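Side-chain contacts in transcriptional regulator (Vibrio vulnificus, PDB 4IVN), which probably represses transcription of the nan operon for sialic acid catabolism by binding its regulatory DNA, and binds the sugar phosphate ManNAc-6P: residues Glu16-Lys21 against Val56-Asp61; Asp27-Asn32 against Thr42-Asn47; Glu31-Val36 against Val76-Thr81; Met62-Tyr67 against Arg71-Val76; Asn211-Ser216 against Thr220-Ala225. All coordinates share one frame; numbering follows the deposited sequence.

Interaction 1. Residues Glu16-Lys21 against Val56-Asp61; sequences EPFSKK and VRLCRD
Phe18 lays the CE2 corner of its ring against CD1 of Leu58, joining the loop that leads into helix 20-36 to helix 52-61 of the RpiR-type helix-turn-helix domain. The two side chains stand at about a right angle to each other, and the approach to the ring is oblique. CE2 and CD1 are 3.4 Å apart, a close contact; the neighbouring ring atom CD2 lies 3.8 Å from the same methyl. Leu58 carries its CG anti to the backbone N (chi1 175°), which swings the branched end of this buried residue over to the ring. One helical turn further on, Asp61 runs past Phe18 in the opposite direction and touches it through CB alone, 4.2 Å from CE1, with the carboxylate plane turned 39° from the ring. Met62 also packs on Phe18, while Val25 and Ile29 of helix 20-36 pack on Leu58. The polar margin is bridged by solvent. Ser19, the N-cap of helix 20-36, makes a weak hydrogen bond to the backbone N of Leu22, and its OG lies 2.6 Å from a water; Arg57 NH1 donates to the same water at 2.7 Å.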
# COMPACT_ATOMS: atom_id res chain seq x y z
N GLU A 16 -12.36 8.96 -43.56
CA GLU A 16 -12.97 9.69 -44.69
C GLU A 16 -14.43 10.06 -44.38
O GLU A 16 -14.79 11.25 -44.43
CB GLU A 16 -12.85 8.89 -45.99
CG GLU A 16 -11.43 8.84 -46.55
CD GLU A 16 -10.99 10.16 -47.16
OE1 GLU A 16 -10.11 10.13 -48.07
OE2 GLU A 16 -11.52 11.24 -46.76
N PRO A 17 -15.27 9.04 -44.03
CA PRO A 17 -16.67 9.35 -43.70
C PRO A 17 -16.91 10.22 -42.44
O PRO A 17 -18.04 10.69 -42.26
CB PRO A 17 -17.31 7.96 -43.49
CG PRO A 17 -16.18 7.03 -43.20
CD PRO A 17 -15.01 7.58 -43.96
N PHE A 18 -15.89 10.45 -41.59
CA PHE A 18 -16.08 11.27 -40.38
C PHE A 18 -16.23 12.75 -40.71
O PHE A 18 -15.52 13.27 -41.60
CB PHE A 18 -14.90 11.14 -39.40
CG PHE A 18 -14.71 9.76 -38.82
CD1 PHE A 18 -15.71 8.77 -38.91
CD2 PHE A 18 -13.53 9.44 -38.13
CE1 PHE A 18 -15.53 7.51 -38.37
CE2 PHE A 18 -13.34 8.17 -37.58
CZ PHE A 18 -14.35 7.21 -37.69
N SER A 19 -17.10 13.41 -39.93
CA SER A 19 -17.26 14.88 -39.88
C SER A 19 -16.00 15.62 -39.44
O SER A 19 -15.10 15.01 -38.87
CB SER A 19 -18.39 15.25 -38.91
OG SER A 19 -17.97 15.05 -37.55
N LYS A 20 -15.94 16.93 -39.69
CA LYS A 20 -14.80 17.76 -39.26
C LYS A 20 -14.54 17.63 -37.75
O LYS A 20 -13.38 17.49 -37.33
CB LYS A 20 -14.96 19.26 -39.62
CG LYS A 20 -13.73 20.07 -39.20
CD LYS A 20 -13.44 21.32 -40.02
CE LYS A 20 -13.58 22.56 -39.16
NZ LYS A 20 -13.08 23.77 -39.87
N LYS A 21 -15.59 17.70 -36.95
CA LYS A 21 -15.41 17.72 -35.52
C LYS A 21 -14.76 16.38 -35.09
O LYS A 21 -13.74 16.36 -34.35
CB LYS A 21 -16.75 17.98 -34.82
CG LYS A 21 -16.62 18.64 -33.44
CD LYS A 21 -17.85 19.51 -33.09
CE LYS A 21 -18.23 19.50 -31.59
NZ LYS A 21 -17.21 19.76 -30.52
N VAL A 56 -16.90 10.40 -27.45
CA VAL A 56 -17.69 9.18 -27.34
C VAL A 56 -18.22 8.77 -28.72
O VAL A 56 -18.12 7.59 -29.10
CB VAL A 56 -18.88 9.31 -26.34
CG1 VAL A 56 -19.71 8.07 -26.38
CG2 VAL A 56 -18.42 9.54 -24.89
N ARG A 57 -18.76 9.74 -29.47
CA ARG A 57 -19.30 9.44 -30.77
C ARG A 57 -18.22 8.88 -31.69
O ARG A 57 -18.46 7.90 -32.38
CB ARG A 57 -20.03 10.66 -31.40
CG ARG A 57 -21.02 10.27 -32.50
CD ARG A 57 -21.74 11.50 -33.08
NE ARG A 57 -21.36 12.72 -32.37
CZ ARG A 57 -21.06 13.88 -32.94
NH1 ARG A 57 -21.14 14.02 -34.26
NH2 ARG A 57 -20.70 14.92 -32.17
N LEU A 58 -17.03 9.46 -31.67
CA LEU A 58 -15.92 8.87 -32.43
C LEU A 58 -15.71 7.38 -32.01
O LEU A 58 -15.73 6.45 -32.84
CB LEU A 58 -14.63 9.71 -32.24
CG LEU A 58 -13.35 9.16 -32.85
CD1 LEU A 58 -13.49 9.14 -34.35
CD2 LEU A 58 -12.11 9.97 -32.53
N CYS A 59 -15.51 7.16 -30.69
CA CYS A 59 -15.38 5.83 -30.16
C CYS A 59 -16.47 4.90 -30.67
O CYS A 59 -16.16 3.82 -31.20
CB CYS A 59 -15.31 5.86 -28.58
SG CYS A 59 -13.76 6.73 -28.18
N ARG A 60 -17.75 5.28 -30.53
CA ARG A 60 -18.78 4.34 -30.95
C ARG A 60 -18.86 4.17 -32.48
O ARG A 60 -19.11 3.07 -32.96
CB ARG A 60 -20.13 4.72 -30.37
CG ARG A 60 -20.10 4.69 -28.87
CD ARG A 60 -21.47 4.97 -28.30
NE ARG A 60 -21.35 4.89 -26.83
CZ ARG A 60 -22.09 5.56 -25.94
NH1 ARG A 60 -23.02 6.41 -26.34
NH2 ARG A 60 -21.87 5.39 -24.63
N ASP A 61 -18.56 5.24 -33.22
CA ASP A 61 -18.56 5.17 -34.68
C ASP A 61 -17.56 4.15 -35.11
O ASP A 61 -17.68 3.54 -36.20
CB ASP A 61 -18.23 6.52 -35.33
CG ASP A 61 -19.41 7.46 -35.35
OD1 ASP A 61 -20.50 7.08 -34.89
OD2 ASP A 61 -19.24 8.59 -35.83
O HOH W 1 -19.85 15.73 -35.95

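Interaction 2. Residues Asp27-Asn32 against Thr42-Asn47; sequences DYILEN and TDLARN
Leu44 divides its two methyls between neighbouring residues of helix 20-36: CD1 sits 3.7 Å from Tyr28 CD2, and CD2 lies 4.1 Å from Ile29 CD1. This is the apolar, close-packed half of the contact. Tyr28 and Leu44 run past each other in opposite directions, whereas Ile29 meets Leu44 at about a right angle. Leu58 and Phe70 also cover Ile29, and Val55 and Tyr67 cover Leu44, so both side chains belong to the hydrophobic centre of the helical bundle. Segments 27-32 and 42-47 cross at 108° with their axes 11.3 Å apart, within the N-terminal RpiR-type helix-turn-helix domain. Toward the partly exposed side the contact turns polar. CG of Tyr28 is anti to the backbone N (chi1 -180°), carrying the ring out to Asn47, whose CB lies 3.6 Å from Tyr28 CZ. The ring and the Asn47 amide are inclined by 30°. Gln39 takes part in a hydrogen bond with Tyr28 OH and, more weakly, with Asn47 ND2. Over the centre of one face of the Tyr28 ring lies Asn32 ND2, 3.3 Å above the plane; the same nitrogen donates to Tyr28 O at 2.8 Å, in the carbonyl plane and on a lone pair.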
# COMPACT_ATOMS: atom_id res chain seq x y z
N ASP A 27 -7.64 12.90 -35.61
CA ASP A 27 -6.26 13.39 -35.93
C ASP A 27 -5.34 13.52 -34.71
O ASP A 27 -4.14 13.15 -34.77
CB ASP A 27 -6.28 14.74 -36.65
CG ASP A 27 -6.51 14.61 -38.14
OD1 ASP A 27 -6.18 13.55 -38.71
OD2 ASP A 27 -7.00 15.57 -38.77
N TYR A 28 -5.90 14.07 -33.64
CA TYR A 28 -5.18 14.17 -32.37
C TYR A 28 -4.77 12.78 -31.88
O TYR A 28 -3.64 12.58 -31.45
CB TYR A 28 -5.98 14.92 -31.29
CG TYR A 28 -5.26 15.05 -29.97
CD1 TYR A 28 -4.56 16.21 -29.62
CD2 TYR A 28 -5.28 13.99 -29.01
CE1 TYR A 28 -3.88 16.31 -28.39
CE2 TYR A 28 -4.62 14.11 -27.79
CZ TYR A 28 -3.92 15.27 -27.49
OH TYR A 28 -3.25 15.35 -26.29
N ILE A 29 -5.66 11.79 -31.97
CA ILE A 29 -5.31 10.48 -31.50
C ILE A 29 -4.22 9.84 -32.37
O ILE A 29 -3.30 9.20 -31.83
CB ILE A 29 -6.56 9.55 -31.46
CG1 ILE A 29 -7.59 10.12 -30.47
CG2 ILE A 29 -6.14 8.19 -30.94
CD1 ILE A 29 -8.99 9.50 -30.54
N LEU A 30 -4.36 9.95 -33.69
CA LEU A 30 -3.41 9.35 -34.65
C LEU A 30 -2.01 9.92 -34.42
O LEU A 30 -1.00 9.23 -34.67
CB LEU A 30 -3.84 9.60 -36.12
CG LEU A 30 -4.92 8.69 -36.73
CD1 LEU A 30 -5.49 9.25 -38.07
CD2 LEU A 30 -4.38 7.27 -36.89
N GLU A 31 -1.95 11.18 -33.96
CA GLU A 31 -0.68 11.85 -33.72
C GLU A 31 -0.14 11.68 -32.34
O GLU A 31 1.04 11.89 -32.15
CB GLU A 31 -0.71 13.33 -34.09
CG GLU A 31 -0.89 13.52 -35.58
CD GLU A 31 -1.62 14.80 -35.97
OE1 GLU A 31 -1.37 15.87 -35.36
OE2 GLU A 31 -2.42 14.74 -36.92
N ASN A 32 -0.98 11.29 -31.38
CA ASN A 32 -0.57 11.34 -29.94
C ASN A 32 -0.81 10.04 -29.22
O ASN A 32 -0.99 10.01 -28.00
CB ASN A 32 -1.31 12.47 -29.22
CG ASN A 32 -0.92 13.81 -29.75
OD1 ASN A 32 0.16 14.28 -29.48
ND2 ASN A 32 -1.79 14.43 -30.54
N THR A 42 -11.96 13.06 -20.12
CA THR A 42 -12.00 14.52 -19.75
C THR A 42 -10.76 15.20 -20.35
O THR A 42 -10.85 16.27 -20.95
CB THR A 42 -12.08 14.77 -18.20
OG1 THR A 42 -12.97 13.83 -17.60
CG2 THR A 42 -12.55 16.18 -17.85
N ASP A 43 -9.63 14.52 -20.32
CA ASP A 43 -8.40 15.06 -21.01
C ASP A 43 -8.52 15.09 -22.51
O ASP A 43 -8.18 16.11 -23.15
CB ASP A 43 -7.18 14.14 -20.77
CG ASP A 43 -6.65 14.24 -19.35
OD1 ASP A 43 -6.55 15.36 -18.79
OD2 ASP A 43 -6.27 13.17 -18.82
N LEU A 44 -8.95 13.98 -23.11
CA LEU A 44 -9.04 13.92 -24.60
C LEU A 44 -9.95 15.03 -25.14
O LEU A 44 -9.65 15.67 -26.17
CB LEU A 44 -9.60 12.58 -25.03
CG LEU A 44 -9.59 12.36 -26.54
CD1 LEU A 44 -8.24 12.71 -27.15
CD2 LEU A 44 -9.99 10.94 -26.88
N ALA A 45 -11.05 15.26 -24.42
CA ALA A 45 -11.98 16.33 -24.72
C ALA A 45 -11.33 17.70 -24.62
O ALA A 45 -11.42 18.52 -25.58
CB ALA A 45 -13.24 16.25 -23.87
N ARG A 46 -10.66 17.97 -23.51
CA ARG A 46 -9.94 19.23 -23.35
C ARG A 46 -8.84 19.44 -24.37
O ARG A 46 -8.73 20.51 -24.97
CB ARG A 46 -9.25 19.29 -21.98
CG ARG A 46 -10.15 19.41 -20.78
CD ARG A 46 -9.28 19.30 -19.52
NE ARG A 46 -8.78 20.60 -19.03
CZ ARG A 46 -7.55 21.09 -19.18
NH1 ARG A 46 -6.57 20.42 -19.82
NH2 ARG A 46 -7.28 22.26 -18.67
N ASN A 47 -7.97 18.44 -24.53
CA ASN A 47 -6.85 18.59 -25.44
C ASN A 47 -7.27 18.80 -26.91
O ASN A 47 -6.49 19.32 -27.71
CB ASN A 47 -5.96 17.38 -25.36
CG ASN A 47 -5.38 17.21 -23.98
OD1 ASN A 47 -5.22 18.19 -23.24
ND2 ASN A 47 -5.07 15.98 -23.62

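Interaction 3. Residues Glu31-Val36 against Val76-Thr81; sequences ENAHDV and VDLSQT
Leu78 reaches helix 20-36 with a single methyl. Its CD1 lies 3.5 Å from the carbonyl O of Ala33 and 3.7 Å from His34 CA, and the nearest side-chain approach, to Ala33 CB, is 4.4 Å. The leucine therefore rests mainly on backbone, near the C-terminal end of the helix. CG lies anti to the carbonyl carbon (chi1 -75°), directing the isobutyl group across to segment 31-36. Around this pair, Leu8 of helix 7-13 packs against both Leu78 and Ala33, and Gln37 also touches Leu78. Leu78 also begins a type I beta turn that runs to Thr81. Leu78 O accepts both Thr81 N, at 2.9 Å, and Thr81 OG1, at 3.0 Å, although Thr81 itself is poorly ordered. With no hydrogen bond between the segments and only 101 Å² buried, the contact between them is one of apolar surface and van der Waals contact, at the surface of the helix-turn-helix domain.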
# COMPACT_ATOMS: atom_id res chain seq x y z
N GLU A 31 -1.95 11.18 -33.96
CA GLU A 31 -0.68 11.85 -33.72
C GLU A 31 -0.14 11.68 -32.34
O GLU A 31 1.04 11.89 -32.15
CB GLU A 31 -0.71 13.33 -34.09
CG GLU A 31 -0.89 13.52 -35.58
CD GLU A 31 -1.62 14.80 -35.97
OE1 GLU A 31 -1.37 15.87 -35.36
OE2 GLU A 31 -2.42 14.74 -36.92
N ASN A 32 -0.98 11.29 -31.38
CA ASN A 32 -0.57 11.34 -29.94
C ASN A 32 -0.81 10.04 -29.22
O ASN A 32 -0.99 10.01 -28.00
CB ASN A 32 -1.31 12.47 -29.22
CG ASN A 32 -0.92 13.81 -29.75
OD1 ASN A 32 0.16 14.28 -29.48
ND2 ASN A 32 -1.79 14.43 -30.54
N ALA A 33 -0.92 9.00 -30.03
CA ALA A 33 -1.58 7.77 -29.62
C ALA A 33 -0.93 7.14 -28.41
O ALA A 33 -1.62 6.65 -27.51
CB ALA A 33 -1.66 6.76 -30.76
N HIS A 34 0.40 7.16 -28.37
CA HIS A 34 1.09 6.68 -27.18
C HIS A 34 0.60 7.37 -25.93
O HIS A 34 0.31 6.72 -24.89
CB HIS A 34 2.63 6.76 -27.29
CG HIS A 34 3.34 6.46 -25.97
ND1 HIS A 34 3.86 5.25 -25.68
CD2 HIS A 34 3.54 7.26 -24.81
CE1 HIS A 34 4.39 5.29 -24.42
NE2 HIS A 34 4.20 6.52 -23.91
N ASP A 35 0.50 8.70 -25.96
CA ASP A 35 0.07 9.41 -24.74
C ASP A 35 -1.46 9.30 -24.42
O ASP A 35 -1.87 9.40 -23.26
CB ASP A 35 0.48 10.89 -24.74
CG ASP A 35 0.23 11.56 -23.39
OD1 ASP A 35 0.80 11.10 -22.37
OD2 ASP A 35 -0.60 12.50 -23.33
N VAL A 36 -2.28 9.10 -25.45
CA VAL A 36 -3.70 9.01 -25.28
C VAL A 36 -4.02 7.82 -24.32
O VAL A 36 -5.05 7.86 -23.63
CB VAL A 36 -4.48 8.94 -26.63
CG1 VAL A 36 -5.98 8.60 -26.42
CG2 VAL A 36 -4.38 10.25 -27.40
N VAL A 76 -3.57 -2.05 -26.41
CA VAL A 76 -3.26 -3.39 -26.89
C VAL A 76 -2.67 -3.27 -28.29
O VAL A 76 -1.67 -3.95 -28.58
CB VAL A 76 -4.49 -4.30 -26.89
CG1 VAL A 76 -4.19 -5.65 -27.58
CG2 VAL A 76 -4.94 -4.54 -25.46
N ASP A 77 -3.23 -2.37 -29.13
CA ASP A 77 -2.82 -2.20 -30.53
C ASP A 77 -1.37 -1.65 -30.55
O ASP A 77 -0.49 -2.16 -31.30
CB ASP A 77 -3.81 -1.30 -31.29
CG ASP A 77 -3.77 -1.48 -32.81
OD1 ASP A 77 -3.52 -2.62 -33.31
OD2 ASP A 77 -4.01 -0.45 -33.52
N LEU A 78 -1.08 -0.67 -29.69
CA LEU A 78 0.28 -0.12 -29.56
C LEU A 78 1.29 -1.17 -29.09
O LEU A 78 2.45 -1.15 -29.48
CB LEU A 78 0.27 1.08 -28.61
CG LEU A 78 -0.32 2.38 -29.20
CD1 LEU A 78 -0.37 3.47 -28.15
CD2 LEU A 78 0.48 2.86 -30.39
N SER A 79 0.82 -2.03 -28.20
CA SER A 79 1.62 -3.05 -27.52
C SER A 79 2.55 -3.90 -28.39
O SER A 79 3.59 -4.40 -27.90
CB SER A 79 0.67 -4.02 -26.85
OG SER A 79 0.99 -4.07 -25.49
N GLN A 80 2.17 -4.10 -29.64
CA GLN A 80 2.99 -4.89 -30.55
C GLN A 80 4.18 -4.08 -31.11
O GLN A 80 4.80 -4.50 -32.09
CB GLN A 80 2.15 -5.46 -31.69
CG GLN A 80 0.68 -5.62 -31.33
CD GLN A 80 -0.24 -5.15 -32.45
OE1 GLN A 80 -1.46 -5.28 -32.35
NE2 GLN A 80 0.34 -4.60 -33.51
N THR A 81 4.47 -2.93 -30.49
CA THR A 81 5.70 -2.16 -30.77
C THR A 81 6.22 -1.43 -29.53
O THR A 81 6.51 -0.23 -29.57
CB THR A 81 5.51 -1.14 -31.92
OG1 THR A 81 4.24 -0.48 -31.76
CG2 THR A 81 5.61 -1.82 -33.30

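Interaction 4. Residues Met62-Tyr67 against Arg71-Val76; sequences MGYKGY and RMALAV
Arg71 climbs along the ring of Tyr67, one turn earlier in helix 67-78. Its CB lies over one face of that ring, 4.1 Å above the plane and displaced toward the rim, and is also 3.3 Å from Tyr67 O. With chi1 at -163°, CG is anti to the backbone N and runs on toward the phenol end, 3.8 Å from Tyr67 OH. CD makes the nearest approach to the phenol, 3.3 Å from OH and 3.6 Å from CE2. There the chain bends (chi3 79°), and the guanidinium plane stands 57° from the ring, too steep for a parallel stack. At the tip, NH1 hydrogen-bonds to Gln39 O, which also bonds to Tyr67 OH. In the backbone, Arg71 N donates to Tyr67 O in the first turn of the helix, for which Gly66 is the N-cap. Further along the helix, Ala73 CB meets Tyr64 CE1 at 3.5 Å, with Leu7 packing on both residues. Tyr64 belongs to the Schellman motif that ends helix 52-61: its N bonds to Cys59 O, and Gly63, with positive phi, is the C-prime residue. One carbonyl, that of Gln39, thus ties together the polar ends of Tyr67 and Arg71. The Arg71 side chain is also about 5 Å from bound ManNAc-6P; its positive charge may therefore contribute to the electrostatic environment of this anionic ligand.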
# COMPACT_ATOMS: atom_id res chain seq x y z
N MET A 62 -16.56 3.94 -34.27
CA MET A 62 -15.47 3.05 -34.65
C MET A 62 -15.76 1.67 -34.17
O MET A 62 -14.92 0.80 -34.32
CB MET A 62 -14.15 3.50 -34.09
CG MET A 62 -13.87 4.96 -34.38
SD MET A 62 -12.18 4.78 -34.86
CE MET A 62 -12.49 4.12 -36.51
N GLY A 63 -16.96 1.48 -33.62
CA GLY A 63 -17.40 0.15 -33.22
C GLY A 63 -17.03 -0.22 -31.79
O GLY A 63 -17.07 -1.38 -31.44
N TYR A 64 -16.65 0.75 -30.97
CA TYR A 64 -16.34 0.46 -29.55
C TYR A 64 -17.51 0.86 -28.71
O TYR A 64 -18.37 1.57 -29.21
CB TYR A 64 -15.09 1.21 -29.09
CG TYR A 64 -13.90 0.69 -29.81
CD1 TYR A 64 -13.25 -0.47 -29.38
CD2 TYR A 64 -13.48 1.31 -30.98
CE1 TYR A 64 -12.18 -0.98 -30.08
CE2 TYR A 64 -12.41 0.79 -31.70
CZ TYR A 64 -11.78 -0.35 -31.25
OH TYR A 64 -10.70 -0.77 -31.98
N LYS A 65 -17.55 0.41 -27.46
CA LYS A 65 -18.66 0.75 -26.57
C LYS A 65 -18.58 2.18 -26.08
O LYS A 65 -19.62 2.76 -25.68
CB LYS A 65 -18.76 -0.19 -25.38
CG LYS A 65 -19.41 -1.51 -25.77
CD LYS A 65 -18.58 -2.68 -25.32
CE LYS A 65 -18.93 -3.88 -26.19
NZ LYS A 65 -17.70 -4.55 -26.69
N GLY A 66 -17.37 2.76 -26.12
CA GLY A 66 -17.15 4.04 -25.44
C GLY A 66 -15.65 4.33 -25.34
O GLY A 66 -14.84 3.61 -25.92
N TYR A 67 -15.28 5.39 -24.60
CA TYR A 67 -13.89 5.82 -24.56
C TYR A 67 -13.00 4.75 -23.90
O TYR A 67 -11.91 4.42 -24.40
CB TYR A 67 -13.77 7.14 -23.80
CG TYR A 67 -12.35 7.54 -23.66
CD1 TYR A 67 -11.63 7.92 -24.80
CD2 TYR A 67 -11.67 7.41 -22.43
CE1 TYR A 67 -10.27 8.24 -24.72
CE2 TYR A 67 -10.31 7.76 -22.33
CZ TYR A 67 -9.63 8.21 -23.49
OH TYR A 67 -8.27 8.49 -23.52
N ARG A 71 -9.90 3.04 -25.54
CA ARG A 71 -8.56 3.31 -25.03
C ARG A 71 -7.84 1.95 -24.73
O ARG A 71 -6.67 1.80 -24.97
CB ARG A 71 -8.64 4.15 -23.77
CG ARG A 71 -7.29 4.80 -23.41
CD ARG A 71 -7.50 5.58 -22.10
NE ARG A 71 -7.46 4.62 -20.99
CZ ARG A 71 -6.99 4.87 -19.75
NH1 ARG A 71 -6.54 6.07 -19.41
NH2 ARG A 71 -7.01 3.89 -18.81
N MET A 72 -8.58 0.98 -24.20
CA MET A 72 -8.02 -0.37 -23.98
C MET A 72 -7.52 -0.99 -25.32
O MET A 72 -6.37 -1.50 -25.41
CB MET A 72 -9.15 -1.27 -23.41
CG MET A 72 -8.77 -2.74 -23.14
SD MET A 72 -7.79 -2.94 -21.58
CE MET A 72 -6.21 -3.13 -22.39
N ALA A 73 -8.38 -0.98 -26.36
CA ALA A 73 -7.91 -1.51 -27.68
C ALA A 73 -6.70 -0.74 -28.15
O ALA A 73 -5.75 -1.30 -28.77
CB ALA A 73 -9.00 -1.39 -28.74
N LEU A 74 -6.74 0.57 -27.91
CA LEU A 74 -5.60 1.37 -28.32
C LEU A 74 -4.30 0.83 -27.71
O LEU A 74 -3.27 0.62 -28.43
CB LEU A 74 -5.82 2.84 -27.97
CG LEU A 74 -4.61 3.74 -28.24
CD1 LEU A 74 -4.27 3.77 -29.77
CD2 LEU A 74 -4.86 5.16 -27.78
N ALA A 75 -4.32 0.60 -26.38
CA ALA A 75 -3.08 0.23 -25.66
C ALA A 75 -2.62 -1.15 -26.16
O ALA A 75 -1.43 -1.40 -26.34
CB ALA A 75 -3.29 0.26 -24.10
N VAL A 76 -3.57 -2.05 -26.41
CA VAL A 76 -3.26 -3.39 -26.89
C VAL A 76 -2.67 -3.27 -28.29
O VAL A 76 -1.67 -3.95 -28.58
CB VAL A 76 -4.49 -4.30 -26.89
CG1 VAL A 76 -4.19 -5.65 -27.58
CG2 VAL A 76 -4.94 -4.54 -25.46

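Interaction 5. Residues Asn211-Ser216 against Thr220-Ala225; sequences NHSPLS and TEMLVA
Met222 projects from strand 221-224, outermost within this chain in the five-stranded parallel sheet of the SIS domain, and packs against the loop that precedes it in the chain. The van der Waals contacts centre on its CE, which presses on CB and CA of Ser216, each 3.3 Å away; for CB this is tighter than usual for two carbons. SD follows at 3.9 Å from the same CB. The chain bends at chi2 (-138°), and this bend brings the thioether end against the loop. CE is also 4.1 Å from Ser213 OG. Two residues along the strand, Val224 meets the amide end of Asn211 at about a right angle, with CG2 3.6 Å from OD1: a carbonyl oxygen resting on a methyl group. On the opposite side of the strand, Leu223 packs on helix 114-126, and Glu221 forms a salt bridge with Arg119 there. No hydrogen bond joins the two segments; the polar interactions lie within the loop and hold its shape. Ser213 OG accepts from the backbone N of Ser216, three residues on, forming an ST motif at 3.2 Å. In the reverse direction, Ser216 OG donates to Ser213 O at 2.7 Å, reaching a lone pair of the carbonyl within its plane.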
# COMPACT_ATOMS: atom_id res chain seq x y z
N ASN A 211 -4.91 14.99 -13.39
CA ASN A 211 -5.57 16.27 -13.13
C ASN A 211 -7.01 16.40 -13.51
O ASN A 211 -7.77 17.03 -12.78
CB ASN A 211 -4.73 17.41 -13.72
CG ASN A 211 -3.41 17.51 -13.01
OD1 ASN A 211 -3.37 17.86 -11.84
ND2 ASN A 211 -2.36 17.03 -13.64
N HIS A 212 -7.41 15.85 -14.67
CA HIS A 212 -8.81 15.99 -15.10
C HIS A 212 -9.48 14.69 -15.36
O HIS A 212 -8.91 13.81 -16.03
CB HIS A 212 -8.89 16.83 -16.35
CG HIS A 212 -8.12 18.14 -16.23
ND1 HIS A 212 -8.69 19.25 -15.70
CD2 HIS A 212 -6.83 18.48 -16.59
CE1 HIS A 212 -7.77 20.24 -15.70
NE2 HIS A 212 -6.65 19.77 -16.27
N SER A 213 -10.71 14.54 -14.92
CA SER A 213 -11.27 13.21 -14.96
C SER A 213 -12.71 13.48 -14.58
O SER A 213 -13.01 14.54 -14.05
CB SER A 213 -10.54 12.32 -13.92
OG SER A 213 -11.15 12.52 -12.60
N PRO A 214 -13.62 12.50 -14.81
CA PRO A 214 -15.02 12.60 -14.33
C PRO A 214 -15.11 12.93 -12.82
O PRO A 214 -16.04 13.64 -12.32
CB PRO A 214 -15.52 11.17 -14.56
CG PRO A 214 -14.78 10.69 -15.79
CD PRO A 214 -13.42 11.35 -15.73
N LEU A 215 -14.18 12.35 -12.06
CA LEU A 215 -14.13 12.57 -10.62
C LEU A 215 -13.79 14.00 -10.25
O LEU A 215 -14.28 14.57 -9.24
CB LEU A 215 -13.22 11.49 -9.94
CG LEU A 215 -13.12 11.47 -8.39
CD1 LEU A 215 -14.48 11.20 -7.77
CD2 LEU A 215 -12.15 10.33 -7.89
N SER A 216 -12.96 14.68 -11.05
CA SER A 216 -12.64 16.07 -10.62
C SER A 216 -13.82 17.01 -10.55
O SER A 216 -13.85 17.89 -9.71
CB SER A 216 -11.44 16.67 -11.38
OG SER A 216 -11.67 16.46 -12.72
N THR A 220 -14.28 18.36 -3.89
CA THR A 220 -14.10 19.65 -3.21
C THR A 220 -12.62 20.03 -3.33
O THR A 220 -12.29 21.19 -3.45
CB THR A 220 -14.59 19.62 -1.74
OG1 THR A 220 -15.90 19.04 -1.68
CG2 THR A 220 -14.72 21.01 -1.08
N GLU A 221 -11.73 19.05 -3.17
CA GLU A 221 -10.30 19.22 -3.29
C GLU A 221 -9.69 18.01 -4.03
O GLU A 221 -10.30 16.94 -4.05
CB GLU A 221 -9.64 19.23 -1.89
CG GLU A 221 -10.27 20.20 -0.85
CD GLU A 221 -9.96 21.71 -1.02
OE1 GLU A 221 -9.17 22.07 -1.95
OE2 GLU A 221 -10.50 22.55 -0.17
N MET A 222 -8.47 18.13 -4.55
CA MET A 222 -7.83 16.96 -5.18
C MET A 222 -6.35 16.96 -4.82
O MET A 222 -5.76 18.02 -4.76
CB MET A 222 -7.84 17.11 -6.72
CG MET A 222 -9.01 16.50 -7.45
SD MET A 222 -8.47 15.65 -8.99
CE MET A 222 -9.93 14.66 -9.31
N LEU A 223 -5.76 15.80 -4.62
CA LEU A 223 -4.29 15.73 -4.54
C LEU A 223 -3.97 14.76 -5.66
O LEU A 223 -4.68 13.82 -5.83
CB LEU A 223 -3.82 15.19 -3.20
CG LEU A 223 -3.93 16.12 -1.99
CD1 LEU A 223 -3.24 15.53 -0.78
CD2 LEU A 223 -3.41 17.53 -2.29
N VAL A 224 -2.96 15.09 -6.46
CA VAL A 224 -2.62 14.36 -7.67
C VAL A 224 -1.24 13.77 -7.56
O VAL A 224 -0.28 14.47 -7.41
CB VAL A 224 -2.73 15.32 -8.89
CG1 VAL A 224 -2.19 14.65 -10.18
CG2 VAL A 224 -4.20 15.77 -9.02
N ALA A 225 -1.13 12.46 -7.66
CA ALA A 225 0.20 11.77 -7.65
C ALA A 225 0.69 11.65 -9.11
O ALA A 225 -0.15 11.63 -10.04
CB ALA A 225 -0.05 10.33 -7.03

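How the interactions relate
Interactions 1 to 4 all lie in the helix-turn-helix domain, and interaction 5 in the SIS domain. Helix 20-36 serves the first three: Leu58 CD2 of interaction 1 meets Ile29 CD1 of interaction 2 at 3.7 Å, and Val36 CG2 of interaction 3 lies 3.9 Å from Tyr28 CE2. Interaction 4 adjoins both interactions 2 and 3, with Tyr67 CE1 3.5 Å from Leu44 CD2 and Leu74 packed on Ala33 and Val36. Interactions 2 and 5 touch across the two domains, their centres 19 Å apart, where Arg46 CZ is 3.3 Å from His212 NE2. A bound ManNAc-6P lies about 7 Å from the Leu215 side chain, which packs on Ser182 of a ligand pocket; Arg71 packs on Pro231 of that pocket.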